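Local coordinates for protein Xaa-Pro dipeptidase (Lactobacillus brevis, PDB 3I7M) that is the N-terminal creatinase/prolidase domain of a probable manganese-dependent Xaa-Pro dipeptidase of peptidase family M24B, whose full-length enzyme probably removes N-terminal residues from peptides, at residues Q10-Q15 with L128-F133; I40-A45 with Y78-N83; D53-A58 with K93-N98. One frame throughout, in Å; residues are numbered along the deposited sequence. Where two conformers were deposited one is given.

Contact 1. Residues Q10-Q15 with L128-F133; sequences QQWTAQ and LDITSF
Trp12 holds CG anti to the backbone N (chi1 -179°) and Phe133 does likewise, which sends each ring off its own helix to meet the other between the helices. These are 5-15 and 131-136, the first and last helices of this chain, which is the creatinase/prolidase N-terminal domain of the enzyme, and they pack together beside the mixed sheet. The Trp12 indole carries the contact, and one of its faces takes both partners. Over the six-membered ring lies Ile130, its CG1 3.7 Å from the ring centroid and only 4° off the normal, a CH-pi contact; CD1 of Ile130 reaches on to CE3 of Trp12 at 3.5 Å. The five-membered ring has Phe133 over it instead. Those two rings are 4.2 Å apart between centroids with planes at 36°, so they make neither a parallel stack nor a T-shape. Trp12 CB in turn sits 4.0 Å from the Phe133 ring centroid, over that ring's face, adding a second CH-pi contact. The indole also packs on Thr21 and Ala103 of the sheet and stacks with His16. With an alanine here, Ile130 and Phe133 would probably lose the surface they lie against, leaving a gap between the two helices and the Phe133 ring freer to turn. Asp129 caps the start of helix 131-136: its OD1, which also accepts from Lys106 N, takes Thr131 N at 3.0 Å, from above the carboxylate plane, and Thr131 OG1 at 2.7 Å on the syn side.

Contact 2. Residues I40-A45 with Y78-N83; sequences IERVLA and YLDHEN
Arg42 and Asp80 form a salt bridge between two loops. Its firm bond runs from Arg42 NE to Asp80 OD1, 2.9 Å long and nearly straight at 167°; a weak one joins Arg42 NH1 to Asp80 OD2 at 3.4 Å. With CG anti to its carbonyl carbon (chi1 -76°), the extended Arg42 chain reaches Asp80. OD1 lies in the guanidinium plane but is met from above the carboxylate, with the two flat groups turned 65° apart. Both residues are exposed; the bridge belongs to one of two Asp80 conformers. Deeper in, Val43 N donates to Tyr78 OH at 2.9 Å, pinning the end of the tyrosine to the loop backbone. The same OH rests against Arg42 CB at 3.1 Å. Val43 O meets the edge of the Tyr78 ring, 3.5 Å from CE2, and is buried without a hydrogen-bond partner. Packing is light, with Val43 CB 4.2 Å from Tyr78 CE2. The contact joins the loop entering strand 45-48 to the type I turn, Leu79 to Glu82, that links edge strand 75-78 to helix 84-94. Val43 leans on Pro84 and Trp85 at the start of that helix, while Tyr78 packs on Met87 and on Phe57 of strand 55-59.

Contact 3. Residues D53-A58 with K93-N98; sequences DPFIFA and KQRHVN
Phe55 and Arg95 make the direct packing here, a ring against a guanidinium. Phe55 CD2 lies 3.5 Å above the guanidinium plane, over its centre, and 3.6 Å from Arg95 CZ. The two planes are 37° apart, so the ring meets the guanidinium obliquely, with its CD2 corner over the guanidinium face. Arg95 NH2 reaches back to Phe55 CB at 3.7 Å. Extended from CG to NE, the arginine chain spans the distance from the end of helix 84-94 to the start of strand 55-59. Phe55 meets it by placing CG between the backbone N and the carbonyl carbon (chi1 67°).

The polar contacts across the pair pass through water. Water 1 accepts from Arg95 NE at 3.0 Å and probably donates to Asp53 O at 2.7 Å. Beside it, water 2 accepts from Arg95 NH2 at 2.9 Å, lying in the guanidinium plane, and probably donates to Pro54 O at 2.8 Å. The third nitrogen, NH1, binds Gln91 OE1 one turn back on the helix, and this bond helps fix the rotation of the group.

The backbone around the arginine is bonded as well: helix 84-94 ends in a Schellman motif with His96, at positive phi, as its C-prime residue and His96 N bonded to Lys93 O, while the side chain of Gln52 holds Arg95 O through NE2.

The chemistry is thus divided: one face of the guanidinium is given to an aromatic ring, while its N-H groups serve two bridging waters and a glutamine. The positive charge has no carboxylate mate among these partners and is probably eased by the carbonyl dipoles relayed through water.

All three contacts are partly buried, but their chemistry differs with position. Contact 1, beside edge strand 125-129, is chiefly aromatic and aliphatic and joins the chain's first and last helices. Contact 2, near the other edge strand, 75-78, combines an exposed salt bridge with a buried backbone-to-hydroxyl bond; its centre is about 25 Å from that of contact 1, across the chain's centre. Contact 3 is nearest the middle, sets one arginine against a buried phenylalanine and bridges the rest with waters. Contacts 2 and 3 serve opposite ends of helix 84-94 and touch through the sheet, where Ala45 N probably bonds Phe57 O at 2.8 Å and Tyr78 N probably bonds Ala58 O at 3.1 Å.

Contact 1. Residues Q10-Q15 with L128-F133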
loop_
_atom_site.group_PDB
_atom_site.type_symbol
_atom_site.label_atom_id
_atom_site.label_comp_id
_atom_site.label_asym_id
_atom_site.label_seq_id
_atom_site.Cartn_x
_atom_site.Cartn_y
_atom_site.Cartn_z
ATOM N N GLN A 10 1.254 7.033 9.179
ATOM C CA GLN A 10 1.393 6.020 10.199
ATOM C C GLN A 10 0.578 6.372 11.426
ATOM O O GLN A 10 -0.103 5.525 12.002
ATOM C CB GLN A 10 2.881 5.858 10.538
ATOM C CG GLN A 10 3.095 4.983 11.715
ATOM C CD GLN A 10 4.567 4.694 11.869
ATOM O OE1 GLN A 10 5.328 5.541 12.345
ATOM N NE2 GLN A 10 4.993 3.523 11.399
ATOM N N GLN A 11 0.627 7.645 11.800
ATOM C CA GLN A 11 -0.102 8.090 12.977
ATOM C C GLN A 11 -1.619 7.911 12.804
ATOM O O GLN A 11 -2.349 7.457 13.702
ATOM C CB GLN A 11 0.260 9.557 13.287
ATOM C CG GLN A 11 -0.435 10.122 14.496
ATOM C CD GLN A 11 -0.253 11.618 14.613
ATOM O OE1 GLN A 11 -1.092 12.408 14.146
ATOM N NE2 GLN A 11 0.842 12.024 15.246
ATOM N N TRP A 12 -2.092 8.277 11.620
ATOM C CA TRP A 12 -3.510 8.158 11.268
ATOM C C TRP A 12 -3.927 6.699 11.371
ATOM O O TRP A 12 -4.973 6.374 11.906
ATOM C CB TRP A 12 -3.776 8.744 9.857
ATOM C CG TRP A 12 -5.197 8.698 9.423
ATOM C CD1 TRP A 12 -6.117 9.685 9.508
ATOM C CD2 TRP A 12 -5.909 7.557 8.833
ATOM N NE1 TRP A 12 -7.323 9.268 8.982
ATOM C CE2 TRP A 12 -7.223 7.962 8.587
ATOM C CE3 TRP A 12 -5.522 6.269 8.448
ATOM C CZ2 TRP A 12 -8.171 7.113 8.019
ATOM C CZ3 TRP A 12 -6.452 5.427 7.936
ATOM C CH2 TRP A 12 -7.784 5.835 7.730
ATOM N N THR A 13 -3.067 5.841 10.815
ATOM C CA THR A 13 -3.317 4.395 10.828
ATOM C C THR A 13 -3.473 3.892 12.291
ATOM O O THR A 13 -4.385 3.185 12.620
ATOM C CB THR A 13 -2.188 3.703 10.122
ATOM O OG1 THR A 13 -2.085 4.246 8.780
ATOM C CG2 THR A 13 -2.396 2.220 10.025
ATOM N N ALA A 14 -2.542 4.280 13.141
ATOM C CA ALA A 14 -2.611 3.896 14.561
ATOM C C ALA A 14 -3.815 4.471 15.284
ATOM O O ALA A 14 -4.541 3.758 16.001
ATOM C CB ALA A 14 -1.262 4.335 15.230
ATOM N N GLN A 15 -4.126 5.730 15.021
ATOM C CA GLN A 15 -5.293 6.363 15.604
ATOM C C GLN A 15 -6.626 5.751 15.213
ATOM O O GLN A 15 -7.580 5.811 15.973
ATOM C CB GLN A 15 -5.301 7.856 15.255
ATOM C CG GLN A 15 -4.182 8.621 15.932
ATOM C CD GLN A 15 -4.084 10.053 15.417
ATOM O OE1 GLN A 15 -4.831 10.452 14.507
ATOM N NE2 GLN A 15 -3.161 10.822 15.968
ATOM N N LEU A 128 -12.359 1.029 6.664
ATOM C CA LEU A 128 -11.688 2.316 6.848
ATOM C C LEU A 128 -11.300 2.946 5.489
ATOM O O LEU A 128 -10.763 2.253 4.611
ATOM C CB LEU A 128 -10.406 2.134 7.640
ATOM C CG LEU A 128 -10.555 1.808 9.121
ATOM C CD1 LEU A 128 -9.195 1.483 9.709
ATOM C CD2 LEU A 128 -11.167 2.935 9.922
ATOM N N ASP A 129 -11.522 4.242 5.325
ATOM C CA ASP A 129 -11.296 4.970 4.093
ATOM C C ASP A 129 -10.376 6.115 4.434
ATOM O O ASP A 129 -10.704 6.971 5.228
ATOM C CB ASP A 129 -12.621 5.447 3.502
ATOM C CG ASP A 129 -12.488 5.977 2.105
ATOM O OD1 ASP A 129 -11.372 6.010 1.571
ATOM O OD2 ASP A 129 -13.545 6.323 1.537
ATOM N N ILE A 130 -9.199 6.123 3.820
ATOM C CA ILE A 130 -8.221 7.199 3.993
ATOM C C ILE A 130 -8.326 8.275 2.914
ATOM O O ILE A 130 -7.586 9.262 2.964
ATOM C CB ILE A 130 -6.780 6.639 4.133
ATOM C CG1 ILE A 130 -5.840 7.608 4.828
ATOM C CG2 ILE A 130 -6.254 6.097 2.771
ATOM C CD1 ILE A 130 -4.515 7.003 5.204
ATOM N N THR A 131 -9.332 8.147 2.030
ATOM C CA THR A 131 -9.498 9.088 0.907
ATOM C C THR A 131 -9.494 10.556 1.385
ATOM O O THR A 131 -8.724 11.370 0.896
ATOM C CB THR A 131 -10.769 8.778 0.131
ATOM O OG1 THR A 131 -10.594 7.513 -0.502
ATOM C CG2 THR A 131 -11.024 9.884 -0.972
ATOM N N SER A 132 -10.349 10.867 2.359
ATOM C CA SER A 132 -10.496 12.234 2.827
ATOM C C SER A 132 -9.213 12.742 3.503
ATOM O O SER A 132 -8.804 13.921 3.317
ATOM C CB SER A 132 -11.670 12.325 3.789
ATOM O OG SER A 132 -11.722 13.611 4.345
ATOM N N PHE A 133 -8.592 11.898 4.342
ATOM C CA PHE A 133 -7.346 12.254 5.051
ATOM C C PHE A 133 -6.221 12.630 4.016
ATOM O O PHE A 133 -5.531 13.679 4.103
ATOM C CB PHE A 133 -6.875 11.187 5.996
ATOM C CG PHE A 133 -5.538 11.512 6.692
ATOM C CD1 PHE A 133 -5.487 12.316 7.826
ATOM C CD2 PHE A 133 -4.343 11.014 6.229
ATOM C CE1 PHE A 133 -4.269 12.637 8.432
ATOM C CE2 PHE A 133 -3.146 11.309 6.842
ATOM C CZ PHE A 133 -3.111 12.125 7.954
#

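Contact 2. Residues I40-A45 with Y78-N83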
loop_
_atom_site.group_PDB
_atom_site.type_symbol
_atom_site.label_atom_id
_atom_site.label_comp_id
_atom_site.label_asym_id
_atom_site.label_seq_id
_atom_site.Cartn_x
_atom_site.Cartn_y
_atom_site.Cartn_z
ATOM N N ILE A 40 -2.483 1.836 -14.187
ATOM C CA ILE A 40 -1.890 0.700 -14.862
ATOM C C ILE A 40 -2.754 -0.550 -14.596
ATOM O O ILE A 40 -3.526 -0.634 -13.587
ATOM C CB ILE A 40 -0.379 0.562 -14.420
ATOM C CG1 ILE A 40 0.440 1.754 -14.913
ATOM C CG2 ILE A 40 0.304 -0.625 -14.984
ATOM C CD1 ILE A 40 1.034 2.602 -13.784
ATOM N N GLU A 41 -2.617 -1.535 -15.485
ATOM C CA GLU A 41 -3.253 -2.805 -15.182
ATOM C C GLU A 41 -2.470 -3.520 -14.085
ATOM O O GLU A 41 -3.054 -4.207 -13.270
ATOM C CB GLU A 41 -3.422 -3.659 -16.425
ATOM C CG GLU A 41 -4.073 -2.907 -17.616
ATOM C CD GLU A 41 -5.150 -3.704 -18.339
ATOM O OE1 GLU A 41 -5.249 -4.937 -18.130
ATOM O OE2 GLU A 41 -5.902 -3.088 -19.123
ATOM N N ARG A 42 -1.159 -3.298 -13.994
ATOM C CA ARG A 42 -0.370 -3.959 -12.969
ATOM C C ARG A 42 -0.566 -3.333 -11.573
ATOM O O ARG A 42 -1.380 -2.419 -11.383
ATOM C CB ARG A 42 1.091 -4.062 -13.370
ATOM C CG ARG A 42 1.371 -5.195 -14.454
ATOM C CD ARG A 42 2.806 -5.076 -14.940
ATOM N NE ARG A 42 3.183 -5.831 -16.117
ATOM C CZ ARG A 42 2.717 -5.551 -17.312
ATOM N NH1 ARG A 42 3.159 -6.206 -18.367
ATOM N NH2 ARG A 42 1.843 -4.581 -17.468
ATOM N N VAL A 43 0.145 -3.855 -10.598
ATOM C CA VAL A 43 -0.123 -3.531 -9.203
ATOM C C VAL A 43 1.039 -2.714 -8.653
ATOM O O VAL A 43 2.216 -3.148 -8.628
ATOM C CB VAL A 43 -0.359 -4.799 -8.353
ATOM C CG1 VAL A 43 -0.571 -4.425 -6.858
ATOM C CG2 VAL A 43 -1.470 -5.608 -8.888
ATOM N N LEU A 44 0.760 -1.483 -8.238
ATOM C CA LEU A 44 1.691 -0.580 -7.557
ATOM C C LEU A 44 1.032 -0.154 -6.251
ATOM O O LEU A 44 -0.131 0.308 -6.288
ATOM C CB LEU A 44 1.960 0.628 -8.402
ATOM C CG LEU A 44 2.724 1.786 -7.763
ATOM C CD1 LEU A 44 4.204 1.420 -7.498
ATOM C CD2 LEU A 44 2.633 3.059 -8.595
ATOM N N ALA A 45 1.712 -0.368 -5.142
ATOM C CA ALA A 45 1.107 -0.036 -3.843
ATOM C C ALA A 45 2.144 0.450 -2.894
ATOM O O ALA A 45 3.334 0.118 -3.001
ATOM C CB ALA A 45 0.448 -1.332 -3.266
ATOM N N TYR A 78 7.672 -7.453 -8.582
ATOM C CA TYR A 78 7.091 -8.700 -9.073
ATOM C C TYR A 78 7.153 -8.766 -10.561
ATOM O O TYR A 78 7.038 -7.779 -11.308
ATOM C CB TYR A 78 5.660 -8.923 -8.560
ATOM C CG TYR A 78 4.560 -8.228 -9.319
ATOM C CD1 TYR A 78 3.725 -8.900 -10.149
ATOM C CD2 TYR A 78 4.331 -6.855 -9.131
ATOM C CE1 TYR A 78 2.740 -8.311 -10.857
ATOM C CE2 TYR A 78 3.304 -6.244 -9.838
ATOM C CZ TYR A 78 2.500 -6.961 -10.656
ATOM O OH TYR A 78 1.446 -6.344 -11.319
ATOM N N LEU A 79 7.286 -10.011 -11.057
ATOM C CA LEU A 79 7.340 -10.287 -12.496
ATOM C C LEU A 79 5.965 -10.544 -13.040
ATOM O O LEU A 79 5.070 -10.881 -12.278
ATOM C CB LEU A 79 8.308 -11.438 -12.794
ATOM C CG LEU A 79 9.750 -11.008 -12.451
ATOM C CD1 LEU A 79 10.609 -12.284 -12.172
ATOM C CD2 LEU A 79 10.360 -10.177 -13.514
ATOM N N ASP A 80 5.825 -10.389 -14.360
ATOM C CA ASP A 80 4.524 -10.236 -15.024
ATOM C C ASP A 80 3.580 -11.414 -14.773
ATOM O O ASP A 80 2.355 -11.244 -14.799
ATOM C CB ASP A 80 4.716 -9.992 -16.552
ATOM C CG ASP A 80 5.311 -8.610 -16.870
ATOM O OD1 ASP A 80 5.339 -7.760 -15.944
ATOM O OD2 ASP A 80 5.722 -8.353 -18.032
ATOM N N HIS A 81 4.146 -12.608 -14.546
ATOM C CA HIS A 81 3.318 -13.796 -14.399
ATOM C C HIS A 81 3.213 -14.289 -12.941
ATOM O O HIS A 81 2.555 -15.278 -12.647
ATOM C CB HIS A 81 3.797 -14.876 -15.351
ATOM C CG HIS A 81 3.817 -14.441 -16.789
ATOM N ND1 HIS A 81 2.662 -14.255 -17.521
ATOM C CD2 HIS A 81 4.847 -14.124 -17.615
ATOM C CE1 HIS A 81 2.983 -13.850 -18.741
ATOM N NE2 HIS A 81 4.300 -13.773 -18.828
ATOM N N GLU A 82 3.812 -13.549 -12.021
ATOM C CA GLU A 82 3.703 -13.853 -10.589
ATOM C C GLU A 82 2.358 -13.339 -10.035
ATOM O O GLU A 82 1.768 -12.465 -10.652
ATOM C CB GLU A 82 4.884 -13.220 -9.827
ATOM C CG GLU A 82 6.195 -13.857 -10.160
ATOM C CD GLU A 82 7.345 -13.327 -9.345
ATOM O OE1 GLU A 82 7.618 -12.114 -9.375
ATOM O OE2 GLU A 82 8.056 -14.137 -8.694
ATOM N N ASN A 83 1.926 -13.816 -8.856
ATOM C CA ASN A 83 0.686 -13.363 -8.219
ATOM C C ASN A 83 0.998 -12.194 -7.256
ATOM O O ASN A 83 1.543 -12.402 -6.182
ATOM C CB ASN A 83 -0.001 -14.505 -7.441
ATOM C CG ASN A 83 -1.369 -14.092 -6.806
ATOM O OD1 ASN A 83 -1.621 -12.938 -6.488
ATOM N ND2 ASN A 83 -2.255 -15.052 -6.659
#

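Contact 3. Residues D53-A58 with K93-N98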
loop_
_atom_site.group_PDB
_atom_site.type_symbol
_atom_site.label_atom_id
_atom_site.label_comp_id
_atom_site.label_asym_id
_atom_site.label_seq_id
_atom_site.Cartn_x
_atom_site.Cartn_y
_atom_site.Cartn_z
ATOM N N ASP A 53 8.109 0.099 9.678
ATOM C CA ASP A 53 8.428 0.731 8.436
ATOM C C ASP A 53 7.488 0.280 7.297
ATOM O O ASP A 53 7.016 -0.880 7.267
ATOM C CB ASP A 53 9.863 0.404 8.013
ATOM C CG ASP A 53 10.927 1.087 8.888
ATOM O OD1 ASP A 53 10.600 1.988 9.722
ATOM O OD2 ASP A 53 12.077 0.726 8.596
ATOM N N PRO A 54 7.264 1.220 6.373
ATOM C CA PRO A 54 6.427 0.911 5.204
ATOM C C PRO A 54 7.216 0.178 4.129
ATOM O O PRO A 54 8.430 0.010 4.245
ATOM C CB PRO A 54 6.039 2.263 4.688
ATOM C CG PRO A 54 7.302 3.128 4.964
ATOM C CD PRO A 54 7.799 2.588 6.310
ATOM N N PHE A 55 6.539 -0.204 3.057
ATOM C CA PHE A 55 7.213 -0.710 1.877
ATOM C C PHE A 55 6.400 -0.324 0.651
ATOM O O PHE A 55 5.194 -0.027 0.721
ATOM C CB PHE A 55 7.454 -2.206 1.914
ATOM C CG PHE A 55 6.246 -3.074 1.867
ATOM C CD1 PHE A 55 5.700 -3.521 0.668
ATOM C CD2 PHE A 55 5.673 -3.513 3.044
ATOM C CE1 PHE A 55 4.583 -4.334 0.645
ATOM C CE2 PHE A 55 4.591 -4.359 3.068
ATOM C CZ PHE A 55 4.034 -4.800 1.842
ATOM N N ILE A 56 7.045 -0.315 -0.497
ATOM C CA ILE A 56 6.394 -0.171 -1.788
ATOM C C ILE A 56 6.438 -1.520 -2.502
ATOM O O ILE A 56 7.440 -2.261 -2.422
ATOM C CB ILE A 56 7.032 0.918 -2.640
ATOM C CG1 ILE A 56 6.703 2.233 -2.009
ATOM C CG2 ILE A 56 6.575 0.884 -4.095
ATOM C CD1 ILE A 56 7.413 3.410 -2.687
ATOM N N PHE A 57 5.366 -1.849 -3.226
ATOM C CA PHE A 57 5.275 -3.055 -4.046
ATOM C C PHE A 57 4.969 -2.614 -5.462
ATOM O O PHE A 57 4.101 -1.757 -5.688
ATOM C CB PHE A 57 4.164 -3.966 -3.536
ATOM C CG PHE A 57 4.125 -5.261 -4.202
ATOM C CD1 PHE A 57 4.871 -6.341 -3.720
ATOM C CD2 PHE A 57 3.340 -5.477 -5.337
ATOM C CE1 PHE A 57 4.853 -7.581 -4.389
ATOM C CE2 PHE A 57 3.362 -6.740 -5.957
ATOM C CZ PHE A 57 4.124 -7.732 -5.446
ATOM N N ALA A 58 5.737 -3.084 -6.461
ATOM C CA ALA A 58 5.662 -2.578 -7.787
ATOM C C ALA A 58 6.028 -3.600 -8.806
ATOM O O ALA A 58 6.708 -4.559 -8.478
ATOM C CB ALA A 58 6.590 -1.373 -7.961
ATOM N N LYS A 93 2.755 -10.689 6.032
ATOM C CA LYS A 93 2.952 -11.821 6.937
ATOM C C LYS A 93 4.397 -11.914 7.473
ATOM O O LYS A 93 4.583 -12.189 8.695
ATOM C CB LYS A 93 2.411 -13.109 6.264
ATOM C CG LYS A 93 0.848 -13.073 6.065
ATOM C CD LYS A 93 0.343 -14.150 5.107
ATOM C CE LYS A 93 -1.152 -14.059 4.838
ATOM N NZ LYS A 93 -1.623 -15.161 3.921
ATOM N N GLN A 94 5.399 -11.565 6.667
ATOM C CA GLN A 94 6.818 -11.517 7.117
ATOM C C GLN A 94 7.049 -10.476 8.186
ATOM O O GLN A 94 7.990 -10.604 9.010
ATOM C CB GLN A 94 7.725 -11.160 5.956
ATOM C CG GLN A 94 7.905 -12.233 4.965
ATOM C CD GLN A 94 8.724 -11.780 3.751
ATOM O OE1 GLN A 94 9.502 -10.801 3.809
ATOM N NE2 GLN A 94 8.565 -12.499 2.661
ATOM N N ARG A 95 6.183 -9.442 8.202
ATOM C CA ARG A 95 6.290 -8.329 9.114
ATOM C C ARG A 95 5.412 -8.574 10.346
ATOM O O ARG A 95 5.193 -7.675 11.155
ATOM C CB ARG A 95 5.898 -7.024 8.390
ATOM C CG ARG A 95 7.000 -6.593 7.490
ATOM C CD ARG A 95 6.541 -5.453 6.581
ATOM N NE ARG A 95 7.614 -4.848 5.839
ATOM C CZ ARG A 95 8.168 -5.373 4.754
ATOM N NH1 ARG A 95 7.737 -6.532 4.238
ATOM N NH2 ARG A 95 9.121 -4.694 4.113
ATOM N N HIS A 96 4.965 -9.812 10.489
ATOM C CA HIS A 96 4.217 -10.274 11.667
ATOM C C HIS A 96 2.887 -9.608 11.850
ATOM O O HIS A 96 2.417 -9.427 12.988
ATOM C CB HIS A 96 5.095 -10.171 12.921
ATOM C CG HIS A 96 6.462 -10.758 12.735
ATOM N ND1 HIS A 96 6.664 -12.105 12.511
ATOM C CD2 HIS A 96 7.683 -10.176 12.651
ATOM C CE1 HIS A 96 7.953 -12.332 12.337
ATOM N NE2 HIS A 96 8.594 -11.179 12.414
ATOM N N VAL A 97 2.235 -9.271 10.730
ATOM C CA VAL A 97 0.934 -8.667 10.745
ATOM C C VAL A 97 -0.085 -9.616 10.172
ATOM O O VAL A 97 0.069 -10.137 9.048
ATOM C CB VAL A 97 0.924 -7.327 9.966
ATOM C CG1 VAL A 97 -0.540 -6.844 9.789
ATOM C CG2 VAL A 97 1.843 -6.294 10.613
ATOM N N ASN A 98 -1.126 -9.893 10.957
ATOM C CA ASN A 98 -2.294 -10.630 10.493
ATOM C C ASN A 98 -3.375 -9.591 10.500
ATOM O O ASN A 98 -3.962 -9.315 11.563
ATOM C CB ASN A 98 -2.641 -11.792 11.429
ATOM C CG ASN A 98 -3.931 -12.524 11.037
ATOM O OD1 ASN A 98 -4.447 -12.394 9.929
ATOM N ND2 ASN A 98 -4.432 -13.348 11.967
HETATM O O HOH W 1 8.091 -3.106 8.222
HETATM O O HOH W 2 9.581 -2.202 5.445
#